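Local coordinates for protein R.MvaI (Kocuria varians, PDB 2OA9) that acts as a monomeric, probably metal-dependent restriction endonuclease of the PDDEXK clan, recognizing its DNA target sequence asymmetrically, at residues A[13-18]-A[36-41]; A[32-37]-A[169-174]; A[68-73]-A[237-242]; A[102-107]-A[115-120]; A[153-158]-A[193-198]. All coordinates share one frame; numbering follows the deposited sequence.

Interactions 1 and 2 share helix 33-49 and touch each other, F38 CB lying 3.7 Å from I169 CD1. One sets that helix against helix 6-19, the other lays its start on strand 166-176; the first is buried, the second only partly. Interactions 3 and 5, both buried, lie nearer the centre of the chain and also meet, through F73 and Y242. Interactions 1, 2, 3 and 5 are mainly apolar, interaction 5 with a glutamine amide at its exposed margin. Interaction 4, partly buried, differs by a direct hydrogen bond and a water bridge that is weak on one side; cadmium is bound there and also at interactions 2 and 3.

Interaction 1 of 5, residues A[13-18]-A[36-41]; sequences EAIQNV and KTFEDL
V18 and F38 meet because both send a branch away from the backbone N: V18 CG1 stands anti to it (chi1 169°), and so does F38 CG (chi1 -169°), which swings the phenyl ring across to helix 13-18. There V18 CG1 lies 3.6 Å from F38 CE1 and almost as near CD1, approaching the ring at a slant. I15 comes at the rim instead. Its CG2 sits near the ring plane, 4.1 Å from F38 CZ, with the two side chains crossing at about a right angle. The other branch of V18 takes care of L41: V18 CG2 rests 3.8 Å from L41 CB, and V18 CG1 also reaches L41 CD1 at 3.9 Å. The two methyls of V18 thus divide between F38 and L41, though CG1 touches both. The contact is wholly apolar, and the short axes stay 10.5 Å apart at an angle of 120°; the helices come closest at V18 and L41, with the F38 ring reaching across beside them. Within helix 36-41, K36 NZ makes a salt bridge to D40 OD1 at 3.2 Å, using the syn lone pair of the carboxylate. Around the pair, I15 also packs on A187 and I248, from strands 179-192 and 244-248, while the F38 ring meets Y184 edge-to-face and touches I59 of strand 58-61, a residue of a calcium site known for this protein.

Interaction 2 of 5, residues A[32-37]-A[169-174]; sequences TGIGKT and ISAESK. With CD (cadmium ion), chain H.
Helix 33-37 runs across strand 169-174 at 108°, their short axes 9.0 Å apart, and the nearest backbone positions are I34 with A171 and G35 with I169. I34 reaches toward the strand from the first turn of the helix. Its CG1 lies beside the backbone N (chi1 -69°), which leaves CG2 anti to it. I34 CG2 touches A171 CB at 3.9 Å. The same I34 CG2 lies 4.0 Å from I169 CD1, so one methyl group serves two strand residues. I169 and I34 slide past each other in opposite directions, and I169 CD1 also approaches G35 CA at 4.2 Å. This is a helix packed on the face of a mixed beta sheet: strand 166-176 runs parallel to 58-61 and antiparallel to 179-192, and Y184 of the latter is hydrogen-bonded through OH to I34 O. Inside the helix, T37 OG1 donates to G33 O at 2.9 Å, tilted 28° from the carbonyl plane, while T37 N reaches the same oxygen from the opposite face; two bonds therefore grip this carbonyl. The CB of E172 points away from the helix. Its extended side chain binds cadmium unevenly, with OE2 at 2.2 Å and OE1 at 2.8 Å, and two waters join the metal.

Interaction 3 of 5, residues A[68-73]-A[237-242]; sequences SLLTLF and EKLLEY. With CD (cadmium ion), chain E.
L70 and L239 meet methyl to methyl, L70 CD2 against L239 CD2 at 3.6 Å, with the side chains slanting across one another. Both leucines have the same shape: CG lies anti to the backbone N (chi1 -179° in L70, -176° in L239), which extends each toward the other from backbones whose CA atoms are 8.8 Å apart. L72 folds differently, with CG anti to its carbonyl carbon, and its CD2 reaches the same L239 methyl more loosely, at 4.5 Å. Here the short, weakly bonded helix 236-242 packs against strand 69-74, an outermost strand of the five-stranded antiparallel sheet; I234 of the adjoining strand 225-235 touches both L72 and L239, and I166 touches L70 and L239. The E237 side chain leads away from the strand. Bent at chi2 (-82°), it presents both carboxylate oxygens to a cadmium ion, OE1 at 2.4 Å and OE2 at 2.3 Å, and H62 binds the same metal.

Interaction 4 of 5, residues A[102-107]-A[115-120]; sequences LHQTVS and NSYNYD. With CD (cadmium ion), chain F.
Strand 100-106 belongs to the five-stranded antiparallel sheet, and Y117, in the connection leading to strand 119-126, anchors itself on it through both its ring and its hydroxyl. H103 N donates to Y117 OH over 2.9 Å, almost straight at 175°. A water bridges the same two residues: it lies 2.7 Å from Y117 OH and gives a weak bond to H103 O. The tyrosine hydroxyl is in this way tied to the backbone of one strand residue, directly and through solvent. L102, just before H103 in the strand, places its CD1 over one ring face, displaced toward the rim. This is a CH-pi contact, 4.0 Å from CD1 to the centroid of the Y117 ring. The strand pairs antiparallel with 207-215, and through L102 and Q104 it packs on F121 of strand 119-126, in the separate three-stranded sheet; Y117 lies beside this packing. Q104 passes along the ring obliquely, OE1 3.9 Å from Y117 CD2, with the amide plane turned 78° from the ring plane. A bend at chi2 (66°) brings its NE2 back to T105 O, 3.1 Å away and above that carbonyl plane. The H103 imidazole leads away from Y117 and binds cadmium through NE2 at 2.3 Å; D210 and three waters also ligate the metal, one of these waters being hydrogen-bonded to T105 OG1.

Interaction 5 of 5, residues A[153-158]-A[193-198]; sequences DSLQNQ and LTVQSL
V195, in the first turn of helix 195-204, wedges against helix 152-162 between L155 and Q156, and these three residues make up most of this helix-helix contact. V195 CG2 meets L155 CB at 3.9 Å, while its other branch, CG1, faces Q156 OE1 at 3.7 Å. CG1 gets there by standing between the backbone N and the carbonyl carbon (chi1 67°), with CG2 anti to N, so the fork straddles the two neighbours. Q156 lies at the exposed margin, its amide oxygen resting on a methyl group with the side chains crossing at about a right angle. L155 points toward the second helix: its CD1 touches L198 CD2 at 4.1 Å, one turn further along that helix. F73 of strand 69-74 packs on L155, and L72 on L198, which ties both helices to that sheet edge. T194 forms the N-cap of helix 195-204, its OG1 accepting from S197 N at 3.0 Å with an angle of 153° at the hydrogen.

Interaction 1 of 5, residues A[13-18]-A[36-41]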
# COMPACT_ATOMS: atom_id res chain seq x y z
N GLU A 13 -4.53 -12.28 -20.35
CA GLU A 13 -4.23 -13.43 -21.20
C GLU A 13 -3.02 -14.20 -20.71
O GLU A 13 -3.04 -15.43 -20.68
CB GLU A 13 -4.10 -12.99 -22.67
CG GLU A 13 -3.65 -14.08 -23.64
CD GLU A 13 -3.70 -13.66 -25.10
OE1 GLU A 13 -3.85 -12.46 -25.40
OE2 GLU A 13 -3.61 -14.58 -25.97
N ALA A 14 -1.98 -13.46 -20.33
CA ALA A 14 -0.75 -14.06 -19.83
C ALA A 14 -1.03 -14.86 -18.55
O ALA A 14 -0.59 -16.00 -18.41
CB ALA A 14 0.31 -13.00 -19.60
N ILE A 15 -1.74 -14.26 -17.61
CA ILE A 15 -2.06 -14.95 -16.35
C ILE A 15 -2.98 -16.16 -16.61
O ILE A 15 -2.80 -17.23 -16.03
CB ILE A 15 -2.67 -13.97 -15.36
CG1 ILE A 15 -1.62 -12.96 -14.90
CG2 ILE A 15 -3.29 -14.68 -14.17
CD1 ILE A 15 -2.17 -11.78 -14.14
N GLN A 16 -3.95 -16.02 -17.50
CA GLN A 16 -4.83 -17.09 -17.86
C GLN A 16 -4.05 -18.27 -18.46
O GLN A 16 -4.36 -19.42 -18.17
CB GLN A 16 -5.89 -16.59 -18.83
CG GLN A 16 -6.92 -17.66 -19.18
CD GLN A 16 -7.93 -17.85 -18.10
OE1 GLN A 16 -8.78 -16.97 -17.89
NE2 GLN A 16 -7.87 -18.98 -17.38
N ASN A 17 -3.03 -17.99 -19.27
CA ASN A 17 -2.21 -19.02 -19.85
C ASN A 17 -1.35 -19.72 -18.83
O ASN A 17 -1.14 -20.91 -18.95
CB ASN A 17 -1.30 -18.45 -20.94
CG ASN A 17 -2.05 -18.06 -22.21
OD1 ASN A 17 -3.20 -18.45 -22.42
ND2 ASN A 17 -1.41 -17.30 -23.05
N VAL A 18 -0.84 -18.99 -17.84
CA VAL A 18 -0.06 -19.65 -16.79
C VAL A 18 -1.00 -20.56 -15.97
O VAL A 18 -0.72 -21.75 -15.72
CB VAL A 18 0.65 -18.60 -15.89
CG1 VAL A 18 1.23 -19.31 -14.65
CG2 VAL A 18 1.70 -17.88 -16.62
N LYS A 36 7.73 -17.03 -7.07
CA LYS A 36 8.82 -16.79 -8.00
C LYS A 36 8.67 -17.61 -9.29
O LYS A 36 8.99 -17.14 -10.38
CB LYS A 36 10.18 -17.09 -7.33
CG LYS A 36 11.43 -16.80 -8.17
CD LYS A 36 12.52 -17.86 -7.98
CE LYS A 36 13.13 -18.31 -9.31
NZ LYS A 36 13.54 -17.17 -10.17
N THR A 37 8.18 -18.83 -9.16
CA THR A 37 7.92 -19.64 -10.33
C THR A 37 6.86 -18.96 -11.17
O THR A 37 6.98 -18.92 -12.38
CB THR A 37 7.49 -21.05 -9.95
OG1 THR A 37 8.56 -21.73 -9.28
CG2 THR A 37 7.18 -21.90 -11.18
N PHE A 38 5.82 -18.42 -10.53
CA PHE A 38 4.79 -17.69 -11.29
C PHE A 38 5.38 -16.49 -12.05
O PHE A 38 5.05 -16.26 -13.22
CB PHE A 38 3.66 -17.26 -10.34
CG PHE A 38 2.44 -16.74 -11.04
CD1 PHE A 38 1.40 -17.57 -11.35
CD2 PHE A 38 2.32 -15.41 -11.33
CE1 PHE A 38 0.28 -17.10 -11.97
CE2 PHE A 38 1.19 -14.94 -11.97
CZ PHE A 38 0.18 -15.80 -12.28
N GLU A 39 6.26 -15.75 -11.38
CA GLU A 39 6.97 -14.62 -11.99
C GLU A 39 7.77 -15.07 -13.20
O GLU A 39 7.77 -14.40 -14.23
CB GLU A 39 7.92 -13.96 -10.99
CG GLU A 39 7.26 -13.20 -9.84
CD GLU A 39 8.32 -12.63 -8.89
OE1 GLU A 39 9.51 -12.55 -9.28
OE2 GLU A 39 7.98 -12.26 -7.76
N ASP A 40 8.47 -16.21 -13.09
CA ASP A 40 9.19 -16.79 -14.24
C ASP A 40 8.30 -17.14 -15.43
O ASP A 40 8.66 -16.95 -16.59
CB ASP A 40 9.94 -18.07 -13.84
CG ASP A 40 11.01 -17.85 -12.78
OD1 ASP A 40 11.52 -16.70 -12.65
OD2 ASP A 40 11.43 -18.78 -12.05
N LEU A 41 7.12 -17.69 -15.15
CA LEU A 41 6.24 -18.14 -16.20
C LEU A 41 5.61 -16.94 -16.89
O LEU A 41 5.38 -16.93 -18.10
CB LEU A 41 5.19 -19.07 -15.61
CG LEU A 41 5.68 -20.43 -15.10
CD1 LEU A 41 4.65 -21.07 -14.18
CD2 LEU A 41 6.03 -21.36 -16.26

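Interaction 2 of 5, residues A[32-37]-A[169-174]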
# COMPACT_ATOMS: atom_id res chain seq x y z
N THR A 32 9.21 -18.92 -0.87
CA THR A 32 9.15 -18.02 -2.02
C THR A 32 8.85 -18.71 -3.36
O THR A 32 8.50 -18.04 -4.33
CB THR A 32 10.48 -17.22 -2.12
N GLY A 33 8.98 -20.04 -3.41
CA GLY A 33 8.96 -20.81 -4.65
C GLY A 33 7.71 -20.66 -5.52
O GLY A 33 7.82 -20.55 -6.75
N ILE A 34 6.54 -20.65 -4.90
CA ILE A 34 5.28 -20.57 -5.62
C ILE A 34 5.21 -19.26 -6.39
O ILE A 34 4.96 -19.25 -7.59
CB ILE A 34 4.06 -20.72 -4.67
CG1 ILE A 34 4.01 -22.15 -4.12
CG2 ILE A 34 2.78 -20.40 -5.38
CD1 ILE A 34 3.11 -22.32 -2.94
N GLY A 35 5.47 -18.16 -5.70
CA GLY A 35 5.42 -16.85 -6.32
C GLY A 35 6.50 -16.64 -7.37
O GLY A 35 6.24 -16.14 -8.47
N LYS A 36 7.73 -17.03 -7.07
CA LYS A 36 8.82 -16.79 -8.00
C LYS A 36 8.67 -17.61 -9.29
O LYS A 36 8.99 -17.14 -10.38
CB LYS A 36 10.18 -17.09 -7.33
CG LYS A 36 11.43 -16.80 -8.17
CD LYS A 36 12.52 -17.86 -7.98
CE LYS A 36 13.13 -18.31 -9.31
NZ LYS A 36 13.54 -17.17 -10.17
N THR A 37 8.18 -18.83 -9.16
CA THR A 37 7.92 -19.64 -10.33
C THR A 37 6.86 -18.96 -11.17
O THR A 37 6.98 -18.92 -12.38
CB THR A 37 7.49 -21.05 -9.95
OG1 THR A 37 8.56 -21.73 -9.28
CG2 THR A 37 7.18 -21.90 -11.18
N ILE A 169 -2.22 -15.35 -5.51
CA ILE A 169 -2.33 -16.63 -6.21
C ILE A 169 -2.36 -17.79 -5.23
O ILE A 169 -2.04 -17.65 -4.05
CB ILE A 169 -1.17 -16.82 -7.22
CG1 ILE A 169 0.18 -16.94 -6.51
CG2 ILE A 169 -1.14 -15.65 -8.22
CD1 ILE A 169 1.35 -17.27 -7.45
N SER A 170 -2.73 -18.98 -5.70
CA SER A 170 -2.46 -20.19 -4.95
C SER A 170 -2.10 -21.33 -5.86
O SER A 170 -2.40 -21.26 -7.05
CB SER A 170 -3.62 -20.56 -4.01
OG SER A 170 -4.72 -20.99 -4.79
N ALA A 171 -1.43 -22.34 -5.31
CA ALA A 171 -1.00 -23.45 -6.12
C ALA A 171 -0.93 -24.72 -5.32
O ALA A 171 -0.80 -24.68 -4.09
CB ALA A 171 0.36 -23.14 -6.69
N GLU A 172 -1.00 -25.83 -6.07
CA GLU A 172 -0.65 -27.17 -5.62
C GLU A 172 0.79 -27.47 -6.01
O GLU A 172 1.31 -26.87 -6.95
CB GLU A 172 -1.55 -28.21 -6.29
CG GLU A 172 -3.05 -28.05 -6.06
CD GLU A 172 -3.89 -29.20 -6.61
OE1 GLU A 172 -3.33 -30.12 -7.25
OE2 GLU A 172 -5.12 -29.18 -6.43
N SER A 173 1.43 -28.40 -5.31
CA SER A 173 2.76 -28.85 -5.73
C SER A 173 2.85 -30.36 -5.72
O SER A 173 2.07 -31.03 -5.04
CB SER A 173 3.86 -28.25 -4.84
OG SER A 173 3.79 -28.74 -3.52
N LYS A 174 3.81 -30.89 -6.47
CA LYS A 174 4.12 -32.32 -6.40
C LYS A 174 5.56 -32.58 -6.79
O LYS A 174 6.22 -31.74 -7.38
CB LYS A 174 3.17 -33.12 -7.31
CG LYS A 174 3.48 -33.04 -8.79
CD LYS A 174 2.58 -33.96 -9.59
CE LYS A 174 2.76 -33.75 -11.07
NZ LYS A 174 1.78 -34.54 -11.86
CD CD H . -5.94 -31.10 -7.15
O HOH W 1 -5.48 -31.27 -9.50
O HOH W 2 -4.51 -32.96 -6.77

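Interaction 3 of 5, residues A[68-73]-A[237-242]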
# COMPACT_ATOMS: atom_id res chain seq x y z
N SER A 68 1.66 -9.76 4.90
CA SER A 68 2.39 -8.70 4.19
C SER A 68 1.71 -7.36 4.35
O SER A 68 0.52 -7.25 4.24
CB SER A 68 2.56 -9.00 2.73
OG SER A 68 3.32 -10.20 2.58
N LEU A 69 2.48 -6.33 4.61
CA LEU A 69 1.96 -4.96 4.67
C LEU A 69 2.45 -4.22 3.42
O LEU A 69 3.65 -4.12 3.17
CB LEU A 69 2.50 -4.28 5.93
CG LEU A 69 2.06 -2.87 6.26
CD1 LEU A 69 0.53 -2.79 6.40
CD2 LEU A 69 2.79 -2.38 7.51
N LEU A 70 1.50 -3.71 2.64
CA LEU A 70 1.76 -2.99 1.40
C LEU A 70 1.69 -1.49 1.68
O LEU A 70 0.75 -1.01 2.30
CB LEU A 70 0.67 -3.40 0.42
CG LEU A 70 0.71 -2.83 -0.98
CD1 LEU A 70 1.86 -3.46 -1.74
CD2 LEU A 70 -0.63 -3.05 -1.68
N THR A 71 2.69 -0.73 1.23
CA THR A 71 2.59 0.71 1.11
C THR A 71 2.06 1.08 -0.25
O THR A 71 2.72 0.86 -1.24
CB THR A 71 3.97 1.30 1.31
OG1 THR A 71 4.42 0.97 2.62
CG2 THR A 71 3.94 2.82 1.20
N LEU A 72 0.87 1.65 -0.28
CA LEU A 72 0.23 2.06 -1.53
C LEU A 72 0.99 3.22 -2.16
O LEU A 72 1.24 3.22 -3.35
CB LEU A 72 -1.21 2.47 -1.26
CG LEU A 72 -2.10 1.33 -0.74
CD1 LEU A 72 -3.37 1.85 -0.08
CD2 LEU A 72 -2.43 0.36 -1.84
N PHE A 73 1.32 4.19 -1.33
CA PHE A 73 2.06 5.39 -1.73
C PHE A 73 2.45 6.16 -0.50
O PHE A 73 1.96 5.92 0.59
CB PHE A 73 1.23 6.26 -2.70
CG PHE A 73 -0.09 6.76 -2.12
CD1 PHE A 73 -0.17 7.89 -1.36
CD2 PHE A 73 -1.26 6.05 -2.35
CE1 PHE A 73 -1.39 8.35 -0.85
CE2 PHE A 73 -2.46 6.46 -1.81
CZ PHE A 73 -2.53 7.62 -1.05
N GLU A 237 -3.75 -8.98 1.92
CA GLU A 237 -5.05 -9.68 1.77
C GLU A 237 -6.18 -8.72 1.87
O GLU A 237 -7.17 -8.82 1.14
CB GLU A 237 -5.28 -10.76 2.86
CG GLU A 237 -4.71 -12.11 2.58
CD GLU A 237 -5.58 -12.96 1.69
OE1 GLU A 237 -5.70 -12.62 0.53
OE2 GLU A 237 -6.09 -14.00 2.15
N LYS A 238 -6.08 -7.81 2.82
CA LYS A 238 -7.12 -6.86 3.05
C LYS A 238 -7.43 -6.02 1.83
O LYS A 238 -8.56 -5.57 1.63
CB LYS A 238 -6.72 -6.00 4.21
CG LYS A 238 -7.85 -5.29 4.84
CD LYS A 238 -7.60 -5.09 6.33
CE LYS A 238 -7.52 -6.37 7.16
NZ LYS A 238 -8.78 -6.75 7.82
N LEU A 239 -6.44 -5.77 1.00
CA LEU A 239 -6.63 -5.04 -0.24
C LEU A 239 -7.68 -5.68 -1.18
O LEU A 239 -8.41 -4.96 -1.86
CB LEU A 239 -5.30 -4.78 -0.96
CG LEU A 239 -5.37 -3.94 -2.24
CD1 LEU A 239 -6.02 -2.59 -2.00
CD2 LEU A 239 -3.94 -3.77 -2.79
N LEU A 240 -7.85 -7.01 -1.13
CA LEU A 240 -8.89 -7.69 -1.90
C LEU A 240 -10.30 -7.34 -1.45
O LEU A 240 -11.25 -7.60 -2.17
CB LEU A 240 -8.70 -9.21 -1.87
CG LEU A 240 -7.32 -9.68 -2.34
CD1 LEU A 240 -7.21 -11.16 -2.27
CD2 LEU A 240 -7.03 -9.19 -3.80
N GLU A 241 -10.45 -6.75 -0.28
CA GLU A 241 -11.77 -6.24 0.15
C GLU A 241 -12.13 -4.92 -0.51
O GLU A 241 -13.29 -4.62 -0.77
CB GLU A 241 -11.77 -6.08 1.67
CG GLU A 241 -12.93 -5.28 2.31
CD GLU A 241 -12.86 -5.15 3.82
OE1 GLU A 241 -12.08 -5.85 4.47
OE2 GLU A 241 -13.61 -4.32 4.39
N TYR A 242 -11.11 -4.10 -0.77
CA TYR A 242 -11.30 -2.72 -1.24
C TYR A 242 -11.08 -2.47 -2.73
O TYR A 242 -11.64 -1.53 -3.28
CB TYR A 242 -10.39 -1.77 -0.48
CG TYR A 242 -10.79 -1.67 0.96
CD1 TYR A 242 -11.74 -0.74 1.38
CD2 TYR A 242 -10.29 -2.57 1.93
CE1 TYR A 242 -12.17 -0.69 2.67
CE2 TYR A 242 -10.70 -2.52 3.26
CZ TYR A 242 -11.64 -1.57 3.63
OH TYR A 242 -12.07 -1.51 4.89
CD CD E . -7.24 -14.47 0.25

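Interaction 4 of 5, residues A[102-107]-A[115-120]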
# COMPACT_ATOMS: atom_id res chain seq x y z
N LEU A 102 8.48 12.61 14.85
CA LEU A 102 7.15 12.02 15.04
C LEU A 102 7.01 10.77 14.18
O LEU A 102 6.95 10.88 12.96
CB LEU A 102 6.03 13.02 14.72
CG LEU A 102 4.58 12.57 14.84
CD1 LEU A 102 4.23 12.18 16.28
CD2 LEU A 102 3.66 13.65 14.33
N HIS A 103 6.98 9.62 14.82
CA HIS A 103 6.78 8.35 14.15
C HIS A 103 5.56 7.71 14.82
O HIS A 103 5.66 7.21 15.91
CB HIS A 103 8.00 7.41 14.27
CG HIS A 103 7.95 6.26 13.33
ND1 HIS A 103 8.95 5.33 13.22
CD2 HIS A 103 7.02 5.93 12.40
CE1 HIS A 103 8.64 4.47 12.26
NE2 HIS A 103 7.46 4.78 11.80
N GLN A 104 4.45 7.63 14.10
CA GLN A 104 3.20 7.09 14.64
C GLN A 104 2.31 6.58 13.54
O GLN A 104 2.10 7.26 12.54
CB GLN A 104 2.47 8.18 15.41
CG GLN A 104 1.18 7.84 16.05
CD GLN A 104 1.35 6.85 17.13
OE1 GLN A 104 2.12 7.11 18.10
NE2 GLN A 104 0.74 5.68 16.98
N THR A 105 1.79 5.37 13.70
CA THR A 105 0.75 4.83 12.84
C THR A 105 -0.64 5.29 13.33
O THR A 105 -1.00 5.12 14.50
CB THR A 105 0.80 3.34 12.84
OG1 THR A 105 2.04 2.89 12.33
CG2 THR A 105 -0.22 2.75 11.88
N VAL A 106 -1.42 5.89 12.45
CA VAL A 106 -2.70 6.47 12.83
C VAL A 106 -3.80 5.79 12.00
O VAL A 106 -3.60 5.51 10.83
CB VAL A 106 -2.75 7.99 12.55
CG1 VAL A 106 -3.98 8.59 13.15
CG2 VAL A 106 -1.51 8.70 13.12
N SER A 107 -4.95 5.53 12.60
CA SER A 107 -6.04 5.01 11.81
C SER A 107 -7.27 5.89 11.95
O SER A 107 -7.24 6.89 12.69
CB SER A 107 -6.31 3.59 12.24
OG SER A 107 -7.17 3.55 13.36
N ASN A 115 2.25 5.93 24.93
CA ASN A 115 2.90 6.58 26.06
C ASN A 115 4.16 7.36 25.71
O ASN A 115 4.76 7.98 26.57
CB ASN A 115 3.23 5.54 27.12
CG ASN A 115 1.99 4.99 27.77
OD1 ASN A 115 0.99 5.70 27.95
ND2 ASN A 115 2.04 3.72 28.14
N SER A 116 4.57 7.34 24.45
CA SER A 116 5.84 7.96 24.10
C SER A 116 5.64 9.40 23.63
O SER A 116 6.60 10.12 23.50
CB SER A 116 6.51 7.17 22.97
OG SER A 116 5.68 7.16 21.82
N TYR A 117 4.39 9.79 23.38
CA TYR A 117 4.09 11.15 22.95
C TYR A 117 3.07 11.76 23.89
O TYR A 117 2.33 11.04 24.55
CB TYR A 117 3.50 11.18 21.52
CG TYR A 117 4.49 10.74 20.50
CD1 TYR A 117 5.39 11.62 19.94
CD2 TYR A 117 4.57 9.40 20.11
CE1 TYR A 117 6.35 11.18 19.04
CE2 TYR A 117 5.53 8.97 19.19
CZ TYR A 117 6.38 9.87 18.64
OH TYR A 117 7.34 9.47 17.72
N ASN A 118 3.02 13.09 23.93
CA ASN A 118 2.05 13.79 24.77
C ASN A 118 0.74 14.12 24.04
O ASN A 118 -0.11 14.85 24.56
CB ASN A 118 2.66 15.08 25.30
CG ASN A 118 3.80 14.80 26.26
OD1 ASN A 118 3.71 13.88 27.08
ND2 ASN A 118 4.87 15.58 26.18
N TYR A 119 0.61 13.58 22.82
CA TYR A 119 -0.58 13.79 21.98
C TYR A 119 -1.03 12.45 21.39
O TYR A 119 -0.20 11.56 21.21
CB TYR A 119 -0.33 14.82 20.86
CG TYR A 119 0.15 16.11 21.44
CD1 TYR A 119 -0.76 17.06 21.91
CD2 TYR A 119 1.49 16.34 21.67
CE1 TYR A 119 -0.35 18.19 22.54
CE2 TYR A 119 1.88 17.52 22.28
CZ TYR A 119 0.97 18.41 22.73
OH TYR A 119 1.41 19.55 23.37
N ASP A 120 -2.34 12.34 21.14
CA ASP A 120 -2.95 11.20 20.46
C ASP A 120 -3.54 11.67 19.14
O ASP A 120 -3.75 12.84 18.92
CB ASP A 120 -4.04 10.56 21.30
CG ASP A 120 -3.53 10.01 22.60
OD1 ASP A 120 -2.41 9.49 22.63
OD2 ASP A 120 -4.24 10.08 23.62
CD CD F . 6.10 3.40 10.61
O HOH W 3 8.11 6.97 18.15
O HOH W 4 4.67 3.87 12.43
O HOH W 5 7.39 3.07 8.67
O HOH W 6 6.44 1.26 11.15

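Interaction 5 of 5, residues A[153-158]-A[193-198]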
# COMPACT_ATOMS: atom_id res chain seq x y z
N ASP A 153 -8.17 15.11 -4.07
CA ASP A 153 -7.53 15.18 -5.39
C ASP A 153 -6.07 14.77 -5.33
O ASP A 153 -5.58 14.11 -6.24
CB ASP A 153 -7.68 16.59 -6.00
CG ASP A 153 -9.10 16.86 -6.47
OD1 ASP A 153 -9.39 18.01 -6.86
OD2 ASP A 153 -9.98 15.97 -6.48
N SER A 154 -5.38 15.13 -4.26
CA SER A 154 -3.99 14.75 -4.09
C SER A 154 -3.87 13.25 -3.97
O SER A 154 -2.94 12.65 -4.50
CB SER A 154 -3.33 15.47 -2.91
OG SER A 154 -3.71 14.96 -1.64
N LEU A 155 -4.79 12.65 -3.22
CA LEU A 155 -4.75 11.21 -3.00
C LEU A 155 -5.10 10.48 -4.26
O LEU A 155 -4.49 9.48 -4.58
CB LEU A 155 -5.70 10.82 -1.85
CG LEU A 155 -5.32 11.43 -0.50
CD1 LEU A 155 -6.41 11.05 0.49
CD2 LEU A 155 -3.94 11.04 -0.01
N GLN A 156 -6.07 11.01 -5.00
CA GLN A 156 -6.42 10.47 -6.31
C GLN A 156 -5.23 10.48 -7.28
O GLN A 156 -4.99 9.48 -7.96
CB GLN A 156 -7.55 11.28 -6.92
CG GLN A 156 -8.02 10.72 -8.25
CD GLN A 156 -9.52 10.58 -8.28
OE1 GLN A 156 -10.04 9.54 -7.91
NE2 GLN A 156 -10.22 11.64 -8.68
N ASN A 157 -4.48 11.57 -7.27
CA ASN A 157 -3.31 11.71 -8.11
C ASN A 157 -2.23 10.69 -7.74
O ASN A 157 -1.63 10.12 -8.62
CB ASN A 157 -2.74 13.14 -8.03
CG ASN A 157 -1.44 13.29 -8.78
OD1 ASN A 157 -0.38 13.52 -8.18
ND2 ASN A 157 -1.50 13.16 -10.11
N GLN A 158 -2.03 10.45 -6.44
CA GLN A 158 -1.09 9.44 -5.99
C GLN A 158 -1.48 8.05 -6.45
O GLN A 158 -0.63 7.25 -6.92
CB GLN A 158 -1.01 9.44 -4.47
CG GLN A 158 -0.27 10.61 -3.94
CD GLN A 158 1.15 10.62 -4.43
OE1 GLN A 158 1.92 9.71 -4.13
NE2 GLN A 158 1.48 11.62 -5.26
N LEU A 193 -7.88 0.91 -7.20
CA LEU A 193 -8.44 1.33 -5.91
C LEU A 193 -8.85 2.78 -6.02
O LEU A 193 -8.02 3.61 -6.38
CB LEU A 193 -7.41 1.19 -4.78
CG LEU A 193 -7.81 1.66 -3.38
CD1 LEU A 193 -8.77 0.70 -2.81
CD2 LEU A 193 -6.54 1.74 -2.50
N THR A 194 -10.11 3.09 -5.70
CA THR A 194 -10.61 4.46 -5.77
C THR A 194 -10.27 5.24 -4.51
O THR A 194 -10.03 4.67 -3.45
CB THR A 194 -12.13 4.51 -5.93
OG1 THR A 194 -12.74 3.91 -4.79
CG2 THR A 194 -12.64 3.70 -7.15
N VAL A 195 -10.27 6.57 -4.62
CA VAL A 195 -10.09 7.38 -3.43
C VAL A 195 -11.22 7.16 -2.43
O VAL A 195 -10.98 7.18 -1.25
CB VAL A 195 -9.86 8.89 -3.77
CG1 VAL A 195 -11.09 9.51 -4.36
CG2 VAL A 195 -9.34 9.61 -2.52
N GLN A 196 -12.44 6.95 -2.89
CA GLN A 196 -13.55 6.70 -1.98
C GLN A 196 -13.34 5.41 -1.18
O GLN A 196 -13.62 5.37 0.01
CB GLN A 196 -14.87 6.62 -2.75
CG GLN A 196 -15.36 7.96 -3.22
CD GLN A 196 -14.62 8.44 -4.47
OE1 GLN A 196 -14.03 7.64 -5.21
NE2 GLN A 196 -14.66 9.75 -4.70
N SER A 197 -12.83 4.38 -1.84
CA SER A 197 -12.58 3.11 -1.16
C SER A 197 -11.41 3.25 -0.18
O SER A 197 -11.42 2.70 0.91
CB SER A 197 -12.26 2.02 -2.17
OG SER A 197 -13.37 1.62 -2.90
N LEU A 198 -10.41 4.02 -0.59
CA LEU A 198 -9.29 4.32 0.28
C LEU A 198 -9.76 4.95 1.55
O LEU A 198 -9.35 4.56 2.63
CB LEU A 198 -8.30 5.24 -0.44
CG LEU A 198 -7.13 5.75 0.39
CD1 LEU A 198 -6.12 4.65 0.53
CD2 LEU A 198 -6.47 7.00 -0.21